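Local structure of ABC transporter, substrate binding protein (Mannopine) (Agrobacterium fabrum, 5L9S) at residues Arg140-Phe145 with Arg176-Leu181; Asp147-Leu152 with Lys165-Asp170; Val151-Leu156 with Gly230-Gly235; Leu169-Ala174 with Ala307-Ala312. The protein probably serves as the periplasmic solute-binding component of an ABC transporter for uptake of the opine mannopine. All coordinates share one frame; numbering follows the deposited sequence.

Contact 1 of 4, residues Arg140-Phe145 with Arg176-Leu181; sequences RSFPNF and RKLDEL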
# COMPACT_ATOMS: atom_id res chain seq x y z
N ARG A 140 -22.05 -8.91 0.57
CA ARG A 140 -20.60 -8.73 0.46
C ARG A 140 -20.29 -7.42 -0.28
O ARG A 140 -21.14 -6.84 -0.94
CB ARG A 140 -19.84 -9.91 -0.21
CG ARG A 140 -20.22 -11.35 0.14
CD ARG A 140 -19.70 -11.87 1.46
NE ARG A 140 -20.81 -11.96 2.38
CZ ARG A 140 -20.99 -12.86 3.34
NH1 ARG A 140 -20.09 -13.81 3.55
NH2 ARG A 140 -22.07 -12.83 4.08
N SER A 141 -19.05 -6.97 -0.17
CA SER A 141 -18.56 -5.77 -0.83
C SER A 141 -17.12 -5.97 -1.26
O SER A 141 -16.31 -6.48 -0.49
CB SER A 141 -18.69 -4.55 0.08
OG SER A 141 -18.10 -3.41 -0.52
N PHE A 142 -16.81 -5.60 -2.51
CA PHE A 142 -15.45 -5.67 -3.03
C PHE A 142 -15.18 -4.40 -3.77
O PHE A 142 -16.12 -3.86 -4.35
CB PHE A 142 -15.30 -6.82 -4.05
CG PHE A 142 -15.03 -8.19 -3.50
CD1 PHE A 142 -13.79 -8.50 -2.94
CD2 PHE A 142 -15.98 -9.20 -3.60
CE1 PHE A 142 -13.53 -9.78 -2.44
CE2 PHE A 142 -15.72 -10.48 -3.10
CZ PHE A 142 -14.50 -10.76 -2.54
N PRO A 143 -13.91 -3.92 -3.86
CA PRO A 143 -13.65 -2.73 -4.69
C PRO A 143 -13.85 -3.03 -6.17
O PRO A 143 -13.68 -4.16 -6.64
CB PRO A 143 -12.20 -2.39 -4.41
CG PRO A 143 -11.58 -3.62 -3.90
CD PRO A 143 -12.67 -4.43 -3.24
N ASN A 144 -14.28 -2.02 -6.88
CA ASN A 144 -14.44 -2.08 -8.31
C ASN A 144 -13.71 -0.91 -8.93
O ASN A 144 -14.30 0.08 -9.38
CB ASN A 144 -15.91 -2.18 -8.75
CG ASN A 144 -16.11 -2.05 -10.24
OD1 ASN A 144 -15.39 -2.66 -11.06
ND2 ASN A 144 -17.04 -1.18 -10.62
N PHE A 145 -12.39 -1.00 -8.84
CA PHE A 145 -11.48 -0.09 -9.49
C PHE A 145 -10.76 -0.97 -10.51
O PHE A 145 -10.87 -2.21 -10.42
CB PHE A 145 -10.55 0.69 -8.53
CG PHE A 145 -10.09 0.06 -7.24
CD1 PHE A 145 -9.41 -1.16 -7.25
CD2 PHE A 145 -10.22 0.74 -6.03
CE1 PHE A 145 -8.91 -1.70 -6.07
CE2 PHE A 145 -9.72 0.19 -4.85
CZ PHE A 145 -9.06 -1.02 -4.88
N ARG A 176 -13.77 -18.28 -11.46
CA ARG A 176 -14.66 -19.41 -11.18
C ARG A 176 -15.17 -19.26 -9.73
O ARG A 176 -16.38 -19.36 -9.50
CB ARG A 176 -13.89 -20.74 -11.33
CG ARG A 176 -14.47 -21.79 -12.26
CD ARG A 176 -13.53 -23.00 -12.28
NE ARG A 176 -12.45 -22.76 -13.21
CZ ARG A 176 -11.17 -23.14 -13.09
NH1 ARG A 176 -10.77 -23.81 -12.01
NH2 ARG A 176 -10.30 -22.85 -14.03
N LYS A 177 -14.25 -18.96 -8.79
CA LYS A 177 -14.58 -18.75 -7.38
C LYS A 177 -15.45 -17.51 -7.18
O LYS A 177 -16.44 -17.59 -6.44
CB LYS A 177 -13.30 -18.71 -6.50
CG LYS A 177 -13.54 -18.78 -4.97
CD LYS A 177 -13.96 -20.17 -4.48
CE LYS A 177 -14.15 -20.25 -2.98
NZ LYS A 177 -14.85 -21.50 -2.59
N LEU A 178 -15.11 -16.38 -7.87
CA LEU A 178 -15.88 -15.13 -7.81
C LEU A 178 -17.31 -15.27 -8.22
O LEU A 178 -18.15 -14.61 -7.63
CB LEU A 178 -15.23 -14.00 -8.60
CG LEU A 178 -14.29 -13.15 -7.78
CD1 LEU A 178 -13.37 -12.36 -8.67
CD2 LEU A 178 -15.06 -12.25 -6.81
N ASP A 179 -17.60 -16.14 -9.23
CA ASP A 179 -18.95 -16.42 -9.75
C ASP A 179 -19.86 -17.01 -8.67
O ASP A 179 -21.05 -16.66 -8.63
CB ASP A 179 -18.90 -17.32 -11.02
CG ASP A 179 -18.45 -16.65 -12.32
OD1 ASP A 179 -18.96 -15.54 -12.64
OD2 ASP A 179 -17.67 -17.29 -13.08
N GLU A 180 -19.30 -17.84 -7.76
CA GLU A 180 -20.03 -18.46 -6.63
C GLU A 180 -20.56 -17.40 -5.67
O GLU A 180 -21.62 -17.58 -5.08
CB GLU A 180 -19.12 -19.39 -5.83
CG GLU A 180 -18.58 -20.60 -6.58
CD GLU A 180 -17.73 -21.53 -5.73
OE1 GLU A 180 -17.01 -22.36 -6.32
OE2 GLU A 180 -17.78 -21.42 -4.48
N LEU A 181 -19.80 -16.30 -5.51
CA LEU A 181 -20.12 -15.22 -4.58
C LEU A 181 -20.86 -14.02 -5.18
O LEU A 181 -21.60 -13.36 -4.45
CB LEU A 181 -18.83 -14.75 -3.88
CG LEU A 181 -18.97 -13.94 -2.59
CD1 LEU A 181 -19.65 -14.77 -1.48
CD2 LEU A 181 -17.61 -13.44 -2.12
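Leu-181 meets two residues of the strand at once: CD1 meets Arg-140, while CD2 meets chiefly Phe-142 and also lies near CG of Arg-140. CD1 of Leu-181 lies 3.8 Å from CG of Arg-140, on the aliphatic root of that side chain, whereas CD2 comes to 3.6 Å from CE2 of Phe-142, at the ring edge and near its plane. Leu-178, one helical turn earlier, adds a looser touch, its CD2 being 4.2 Å from the same CE2 in an oblique approach. The contact is therefore wholly apolar, and all four touching residues are buried.

With CG of Leu-181 anti to the backbone N (chi1 -162°), the isobutyl group reaches out from the helix and crosses both strand side chains at about a right angle. Arg-140 lends only its methylenes here. Its chain bends at chi2 and chi3, and the guanidinium hydrogen-bonds to backbone carbonyls: NH2 with Phe-136 and Gly-138, NH1 with Met-130. On the helix side, Lys-177 O accepts from Trp-131 NE1. Val-151 of helix 149-158 packs against both Phe-142 and Leu-178.

The axes of strand 140-143 and helix 176-181 approach to 11.7 Å, with their N-to-C directions 138° apart. Because backbone bonds link strand 140-143 in parallel to strand 185-189, which follows the helix, this is the strand-helix packing of a beta-alpha-beta crossover, here containing two helices.

Contact 2 of 4, residues Asp147-Leu152 with Lys165-Asp170; sequences DPWRVL and KLFPLD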
# COMPACT_ATOMS: atom_id res chain seq x y z
N ASP A 147 -7.83 -2.26 -11.40
CA ASP A 147 -7.06 -3.51 -11.22
C ASP A 147 -7.73 -4.43 -10.20
O ASP A 147 -7.87 -4.06 -9.04
CB ASP A 147 -5.56 -3.30 -10.94
CG ASP A 147 -4.66 -4.51 -11.24
OD1 ASP A 147 -5.05 -5.65 -10.90
OD2 ASP A 147 -3.53 -4.30 -11.74
N PRO A 148 -8.10 -5.66 -10.64
CA PRO A 148 -8.76 -6.60 -9.73
C PRO A 148 -7.85 -7.61 -8.99
O PRO A 148 -8.36 -8.54 -8.36
CB PRO A 148 -9.64 -7.38 -10.72
CG PRO A 148 -8.78 -7.49 -11.94
CD PRO A 148 -8.02 -6.21 -12.02
N TRP A 149 -6.52 -7.49 -9.13
CA TRP A 149 -5.61 -8.51 -8.61
C TRP A 149 -5.88 -8.93 -7.15
O TRP A 149 -5.77 -10.13 -6.85
CB TRP A 149 -4.13 -8.14 -8.83
CG TRP A 149 -3.55 -7.10 -7.91
CD1 TRP A 149 -3.43 -5.76 -8.14
CD2 TRP A 149 -2.95 -7.35 -6.63
NE1 TRP A 149 -2.81 -5.15 -7.08
CE2 TRP A 149 -2.50 -6.10 -6.13
CE3 TRP A 149 -2.77 -8.50 -5.83
CZ2 TRP A 149 -1.83 -5.99 -4.91
CZ3 TRP A 149 -2.12 -8.38 -4.62
CH2 TRP A 149 -1.62 -7.14 -4.19
N ARG A 150 -6.25 -7.96 -6.25
CA ARG A 150 -6.54 -8.25 -4.84
C ARG A 150 -7.88 -8.97 -4.68
O ARG A 150 -8.06 -9.71 -3.73
CB ARG A 150 -6.58 -6.96 -4.03
CG ARG A 150 -5.24 -6.38 -3.64
CD ARG A 150 -5.63 -5.21 -2.80
NE ARG A 150 -4.89 -3.98 -3.05
CZ ARG A 150 -5.02 -3.20 -4.12
NH1 ARG A 150 -5.81 -3.58 -5.13
NH2 ARG A 150 -4.33 -2.09 -4.22
N VAL A 151 -8.84 -8.70 -5.56
CA VAL A 151 -10.15 -9.37 -5.54
C VAL A 151 -9.94 -10.84 -5.99
O VAL A 151 -10.48 -11.76 -5.36
CB VAL A 151 -11.20 -8.61 -6.39
CG1 VAL A 151 -12.47 -9.42 -6.58
CG2 VAL A 151 -11.54 -7.27 -5.76
N LEU A 152 -9.14 -11.04 -7.05
CA LEU A 152 -8.76 -12.34 -7.61
C LEU A 152 -7.93 -13.17 -6.64
O LEU A 152 -8.24 -14.34 -6.42
CB LEU A 152 -8.00 -12.13 -8.94
CG LEU A 152 -8.81 -11.50 -10.11
CD1 LEU A 152 -7.94 -11.33 -11.34
CD2 LEU A 152 -10.02 -12.34 -10.47
N LYS A 165 2.14 -20.15 -2.46
CA LYS A 165 1.85 -20.66 -3.80
C LYS A 165 0.85 -19.76 -4.58
O LYS A 165 0.38 -20.15 -5.65
CB LYS A 165 1.29 -22.09 -3.69
CG LYS A 165 2.29 -23.15 -3.20
CD LYS A 165 1.70 -24.56 -3.29
CE LYS A 165 2.73 -25.64 -3.05
NZ LYS A 165 2.22 -27.00 -3.39
N LEU A 166 0.55 -18.55 -4.05
CA LEU A 166 -0.42 -17.61 -4.62
C LEU A 166 -0.02 -17.08 -5.99
O LEU A 166 -0.84 -17.13 -6.90
CB LEU A 166 -0.75 -16.46 -3.65
CG LEU A 166 -1.89 -15.49 -4.06
CD1 LEU A 166 -3.23 -16.20 -4.23
CD2 LEU A 166 -2.00 -14.33 -3.09
N PHE A 167 1.22 -16.56 -6.13
CA PHE A 167 1.73 -16.02 -7.40
C PHE A 167 2.58 -17.07 -8.15
O PHE A 167 3.43 -17.69 -7.51
CB PHE A 167 2.52 -14.72 -7.19
CG PHE A 167 1.67 -13.53 -6.84
CD1 PHE A 167 1.08 -12.76 -7.83
CD2 PHE A 167 1.51 -13.14 -5.51
CE1 PHE A 167 0.31 -11.64 -7.50
CE2 PHE A 167 0.77 -12.00 -5.18
CZ PHE A 167 0.17 -11.26 -6.18
N PRO A 168 2.39 -17.31 -9.48
CA PRO A 168 1.46 -16.65 -10.43
C PRO A 168 -0.03 -16.96 -10.21
O PRO A 168 -0.38 -18.12 -9.96
CB PRO A 168 1.96 -17.14 -11.80
CG PRO A 168 2.57 -18.46 -11.52
CD PRO A 168 3.22 -18.31 -10.17
N LEU A 169 -0.90 -15.92 -10.29
CA LEU A 169 -2.34 -16.07 -10.08
C LEU A 169 -3.03 -16.89 -11.15
O LEU A 169 -2.90 -16.60 -12.35
CB LEU A 169 -3.07 -14.71 -9.94
CG LEU A 169 -2.63 -13.67 -8.90
CD1 LEU A 169 -3.57 -12.48 -8.91
CD2 LEU A 169 -2.62 -14.25 -7.50
N ASP A 170 -3.79 -17.91 -10.72
CA ASP A 170 -4.61 -18.78 -11.58
C ASP A 170 -5.91 -17.99 -11.84
O ASP A 170 -6.89 -18.13 -11.09
CB ASP A 170 -4.86 -20.11 -10.85
CG ASP A 170 -5.58 -21.21 -11.61
OD1 ASP A 170 -6.17 -20.92 -12.67
OD2 ASP A 170 -5.64 -22.35 -11.09
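Trp-149 reaches across to Leu-169 with its root and to Phe-167 with its far rim. Beginning at CB, the nearest opposite side-chain atom is CD1 of Leu-169, at 4.4 Å; that methyl lies closer still, 3.8 Å, to the backbone O of Trp-149. CG stands between the backbone N and the carbonyl carbon (chi1 77°). On the pyrrole side NE1 lies 3.9 Å above the guanidinium plane of Arg-150, whose CG sits 3.5 Å above the indole toward its rim, and Asp-147 CG is at the indole edge, in plane. The benzo carbons CE3 and CZ3 are each 4.0 Å from CZ of Phe-167. CZ3 sits at the phenyl edge, in plane, while the phenyl approaches the indole obliquely.

Leu-152 CB gives CD1 of Leu-169 a second loose neighbour at 4.4 Å.

The backbone N of Trp-149 donates to OD1 of Asp-147 at 2.9 Å with an N-H...O angle of 158°, a nearly straight capping bond. Through Trp-149 and Leu-152, residues 165-170, with a cis peptide before Pro-168, lie against the start of helix 149-158: a capped helix N terminus, closed as an Asx turn, packed on the loop leading to the next helix.

Contact 3 of 4, residues Val151-Leu156 with Gly230-Gly235; sequences VLAAAL and GAFLVG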
# COMPACT_ATOMS: atom_id res chain seq x y z
N VAL A 151 -8.84 -8.70 -5.56
CA VAL A 151 -10.15 -9.37 -5.54
C VAL A 151 -9.94 -10.84 -5.99
O VAL A 151 -10.48 -11.76 -5.36
CB VAL A 151 -11.20 -8.61 -6.39
CG1 VAL A 151 -12.47 -9.42 -6.58
CG2 VAL A 151 -11.54 -7.27 -5.76
N LEU A 152 -9.14 -11.04 -7.05
CA LEU A 152 -8.76 -12.34 -7.61
C LEU A 152 -7.93 -13.17 -6.64
O LEU A 152 -8.24 -14.34 -6.42
CB LEU A 152 -8.00 -12.13 -8.94
CG LEU A 152 -8.81 -11.50 -10.11
CD1 LEU A 152 -7.94 -11.33 -11.34
CD2 LEU A 152 -10.02 -12.34 -10.47
N ALA A 153 -6.91 -12.54 -6.01
CA ALA A 153 -6.08 -13.17 -4.97
C ALA A 153 -6.92 -13.54 -3.71
O ALA A 153 -6.66 -14.59 -3.13
CB ALA A 153 -4.91 -12.27 -4.60
N ALA A 154 -7.94 -12.72 -3.32
CA ALA A 154 -8.83 -13.05 -2.19
C ALA A 154 -9.63 -14.30 -2.54
O ALA A 154 -9.78 -15.17 -1.69
CB ALA A 154 -9.78 -11.91 -1.87
N ALA A 155 -10.08 -14.43 -3.81
CA ALA A 155 -10.86 -15.57 -4.33
C ALA A 155 -10.04 -16.82 -4.27
O ALA A 155 -10.52 -17.85 -3.81
CB ALA A 155 -11.33 -15.30 -5.75
N LEU A 156 -8.77 -16.73 -4.71
CA LEU A 156 -7.81 -17.84 -4.70
C LEU A 156 -7.52 -18.34 -3.28
O LEU A 156 -7.54 -19.55 -3.05
CB LEU A 156 -6.52 -17.47 -5.44
CG LEU A 156 -6.66 -17.38 -6.96
CD1 LEU A 156 -5.70 -16.34 -7.55
CD2 LEU A 156 -6.50 -18.74 -7.60
N GLY A 230 -4.56 -12.97 5.47
CA GLY A 230 -4.58 -12.75 4.04
C GLY A 230 -4.75 -11.30 3.64
O GLY A 230 -5.14 -11.02 2.50
N ALA A 231 -4.46 -10.35 4.56
CA ALA A 231 -4.55 -8.92 4.26
C ALA A 231 -3.50 -8.55 3.22
O ALA A 231 -2.41 -9.10 3.22
CB ALA A 231 -4.33 -8.10 5.53
N PHE A 232 -3.83 -7.64 2.31
CA PHE A 232 -2.90 -7.20 1.28
C PHE A 232 -2.16 -5.93 1.72
O PHE A 232 -2.78 -4.88 1.89
CB PHE A 232 -3.62 -7.05 -0.07
CG PHE A 232 -4.37 -8.30 -0.49
CD1 PHE A 232 -3.71 -9.33 -1.16
CD2 PHE A 232 -5.73 -8.45 -0.22
CE1 PHE A 232 -4.39 -10.50 -1.52
CE2 PHE A 232 -6.41 -9.62 -0.59
CZ PHE A 232 -5.73 -10.64 -1.23
N LEU A 233 -0.84 -6.06 1.94
CA LEU A 233 0.02 -4.93 2.36
C LEU A 233 0.73 -4.35 1.17
O LEU A 233 1.66 -4.96 0.66
CB LEU A 233 1.01 -5.35 3.45
CG LEU A 233 1.66 -4.22 4.23
CD1 LEU A 233 0.67 -3.52 5.15
CD2 LEU A 233 2.83 -4.72 5.02
N VAL A 234 0.23 -3.21 0.69
CA VAL A 234 0.73 -2.53 -0.51
C VAL A 234 1.12 -1.12 -0.12
O VAL A 234 0.32 -0.40 0.48
CB VAL A 234 -0.32 -2.54 -1.67
CG1 VAL A 234 0.24 -1.93 -2.95
CG2 VAL A 234 -0.84 -3.95 -1.95
N GLY A 235 2.30 -0.70 -0.50
CA GLY A 235 2.72 0.66 -0.20
C GLY A 235 3.34 1.46 -1.32
O GLY A 235 3.20 1.15 -2.51
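The ring of Phe-232 drives its far end into helix 149-158, where Ala-153 and Ala-154 receive it obliquely. On one face lies the carbonyl O of Gly-230, 3.6 Å above the plane and displaced toward the rim. Trp-127 also meets the ring, the two planes inclined by about 30°, and its NE1 hydrogen-bonds that same Gly-230 O, so one carbonyl touches both aromatic residues.

Across the contact, CE1 of Phe-232 is 3.6 Å from CB of Ala-153. CZ, the leading atom, stands 3.7 Å from the backbone N of Ala-154 and 3.5 Å from the backbone O of Arg-150, so the ring reaches the helix backbone itself. CE2 lies 4.3 Å from CB of Ala-154, a weaker touch. The ring thus meets the CB atoms of both alanines as well as the main chain of the helix. Phe-232 projects toward the helix with CG anti to its carbonyl carbon (chi1 -55°). The helix is regular at this point, with Ala-155 N bonded to Val-151 O at 3.1 Å.

Gly-230 has a positive phi of 70°, which suits glycine, and there the chain turns a corner into the strand. Gln-208 of strand 206-210 packs beside both Ala-154 and Phe-232. Strand 224-240 is long and interrupted, pairing antiparallel with strands 103-116 and 61-65. Helix 149-158 meets it at Phe-232, which is backbone-bonded to Thr-111 of strand 103-116, and the helix also packs on helix 171-181.

Contact 4 of 4, residues Leu169-Ala174 with Ala307-Ala312; sequences LDVDRA and AQWINA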
# COMPACT_ATOMS: atom_id res chain seq x y z
N LEU A 169 -0.90 -15.92 -10.29
CA LEU A 169 -2.34 -16.07 -10.08
C LEU A 169 -3.03 -16.89 -11.15
O LEU A 169 -2.90 -16.60 -12.35
CB LEU A 169 -3.07 -14.71 -9.94
CG LEU A 169 -2.63 -13.67 -8.90
CD1 LEU A 169 -3.57 -12.48 -8.91
CD2 LEU A 169 -2.62 -14.25 -7.50
N ASP A 170 -3.79 -17.91 -10.72
CA ASP A 170 -4.61 -18.78 -11.58
C ASP A 170 -5.91 -17.99 -11.84
O ASP A 170 -6.89 -18.13 -11.09
CB ASP A 170 -4.86 -20.11 -10.85
CG ASP A 170 -5.58 -21.21 -11.61
OD1 ASP A 170 -6.17 -20.92 -12.67
OD2 ASP A 170 -5.64 -22.35 -11.09
N VAL A 171 -5.88 -17.09 -12.83
CA VAL A 171 -6.96 -16.16 -13.21
C VAL A 171 -8.27 -16.87 -13.56
O VAL A 171 -9.35 -16.38 -13.22
CB VAL A 171 -6.49 -15.19 -14.33
CG1 VAL A 171 -7.57 -14.17 -14.70
CG2 VAL A 171 -5.22 -14.46 -13.91
N ASP A 172 -8.17 -18.04 -14.22
CA ASP A 172 -9.34 -18.85 -14.58
C ASP A 172 -10.07 -19.36 -13.34
O ASP A 172 -11.29 -19.24 -13.26
CB ASP A 172 -8.94 -20.00 -15.52
CG ASP A 172 -8.57 -19.52 -16.91
OD1 ASP A 172 -9.31 -18.68 -17.47
OD2 ASP A 172 -7.56 -20.02 -17.47
N ARG A 173 -9.30 -19.86 -12.35
CA ARG A 173 -9.81 -20.37 -11.08
C ARG A 173 -10.39 -19.23 -10.24
O ARG A 173 -11.49 -19.37 -9.72
CB ARG A 173 -8.70 -21.10 -10.34
CG ARG A 173 -9.11 -21.86 -9.10
CD ARG A 173 -7.89 -22.55 -8.53
NE ARG A 173 -8.09 -22.95 -7.14
CZ ARG A 173 -7.23 -23.66 -6.43
NH1 ARG A 173 -6.07 -24.04 -6.96
NH2 ARG A 173 -7.50 -23.97 -5.18
N ALA A 174 -9.65 -18.10 -10.13
CA ALA A 174 -10.08 -16.91 -9.38
C ALA A 174 -11.46 -16.39 -9.82
O ALA A 174 -12.29 -16.08 -8.96
CB ALA A 174 -9.04 -15.82 -9.50
N ALA A 307 5.12 -7.54 -7.75
CA ALA A 307 5.06 -6.43 -8.70
C ALA A 307 5.41 -6.87 -10.12
O ALA A 307 4.79 -6.38 -11.06
CB ALA A 307 5.97 -5.30 -8.25
N GLN A 308 6.37 -7.81 -10.28
CA GLN A 308 6.76 -8.28 -11.61
C GLN A 308 5.59 -8.92 -12.36
O GLN A 308 5.39 -8.59 -13.53
CB GLN A 308 7.94 -9.27 -11.55
CG GLN A 308 9.32 -8.62 -11.49
CD GLN A 308 10.43 -9.63 -11.39
OE1 GLN A 308 10.21 -10.85 -11.31
NE2 GLN A 308 11.66 -9.14 -11.36
N TRP A 309 4.83 -9.81 -11.68
CA TRP A 309 3.68 -10.51 -12.26
C TRP A 309 2.51 -9.58 -12.55
O TRP A 309 1.96 -9.63 -13.66
CB TRP A 309 3.26 -11.71 -11.38
CG TRP A 309 2.18 -12.56 -11.99
CD1 TRP A 309 2.36 -13.70 -12.72
CD2 TRP A 309 0.77 -12.31 -11.96
NE1 TRP A 309 1.14 -14.19 -13.14
CE2 TRP A 309 0.15 -13.36 -12.69
CE3 TRP A 309 -0.04 -11.32 -11.38
CZ2 TRP A 309 -1.24 -13.43 -12.85
CZ3 TRP A 309 -1.41 -11.38 -11.57
CH2 TRP A 309 -2.00 -12.42 -12.30
N ILE A 310 2.11 -8.74 -11.58
CA ILE A 310 1.00 -7.78 -11.74
C ILE A 310 1.20 -6.87 -12.97
O ILE A 310 0.26 -6.72 -13.76
CB ILE A 310 0.72 -6.98 -10.43
CG1 ILE A 310 0.30 -7.94 -9.28
CG2 ILE A 310 -0.36 -5.90 -10.67
CD1 ILE A 310 0.55 -7.43 -7.93
N ASN A 311 2.43 -6.32 -13.16
CA ASN A 311 2.76 -5.43 -14.29
C ASN A 311 2.72 -6.14 -15.62
O ASN A 311 2.21 -5.59 -16.59
CB ASN A 311 4.10 -4.75 -14.10
CG ASN A 311 4.04 -3.60 -13.13
OD1 ASN A 311 3.44 -2.53 -13.40
ND2 ASN A 311 4.66 -3.81 -11.99
N ALA A 312 3.24 -7.37 -15.66
CA ALA A 312 3.24 -8.18 -16.87
C ALA A 312 1.83 -8.62 -17.29
O ALA A 312 1.57 -8.71 -18.50
CB ALA A 312 4.13 -9.41 -16.69
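An N-capped helix start, that of helix 171-181, meets the opening turns of the C-terminal helix 307-325 through a CH-pi contact between Leu-169 and Trp-309. CG of Leu-169 lies 4.0 Å from the centroid of the six-membered ring of Trp-309, 27° off the ring normal, which places it over the face. Leu-169 CB is 3.5 Å from CH2 of Trp-309, and the backbone N of Leu-169 stands on that same face, 3.5 Å above the indole plane but offset to the rim. Leucine backbone and side chain together therefore line one face of the indole. Val-171 differs in approach: its CG2 comes to the ring edge, near the plane, 4.1 Å from CH2 of Trp-309.

Trp-309 spans the gap because its CG is anti to the backbone N (chi1 -174°), carrying the indole away from its own helix. Pro-168 and Leu-317 also pack against it.

Between the two apolar residues, Asp-170 is the centre of an inverse gamma turn and occupies the N-cap position, where its OD1 accepts a weak bond from Arg-173 N at 3.3 Å. Two salt bridges extend this end of the helix outward, Asp-172 to Arg-320 of the C-terminal helix and Arg-173 to Asp-159.

Inside helix 307-325, Ala-307 O is gripped twice by Asn-311: its N donates at 3.2 Å and its ND2 at 2.7 Å. The two donors come from opposite faces of the carbonyl plane, and ND2 also hydrogen-bonds Ile-67 O.

From the N terminus, strand 140-143 opens contact 1, which closes when helix 171-181 returns to it. Contact 2 falls entirely within that loop, joining the start of helix 149-158 to the segment leading into helix 171-181. Contact 3 leaves from helix 149-158, sharing Val-151 and Leu-152 with contact 2, and closes on strand 224-240. Contact 4 begins where contact 2 ends, sharing Leu-169 and Asp-170, and closes far along the chain on helix 307-325. Contacts 1, 3 and 4 cross one another, their segments alternating along the chain. Together, contacts 1 and 3 tie two consecutive helices to the sheet, and contact 4 ties the start of helix 171-181 to the C-terminal helix.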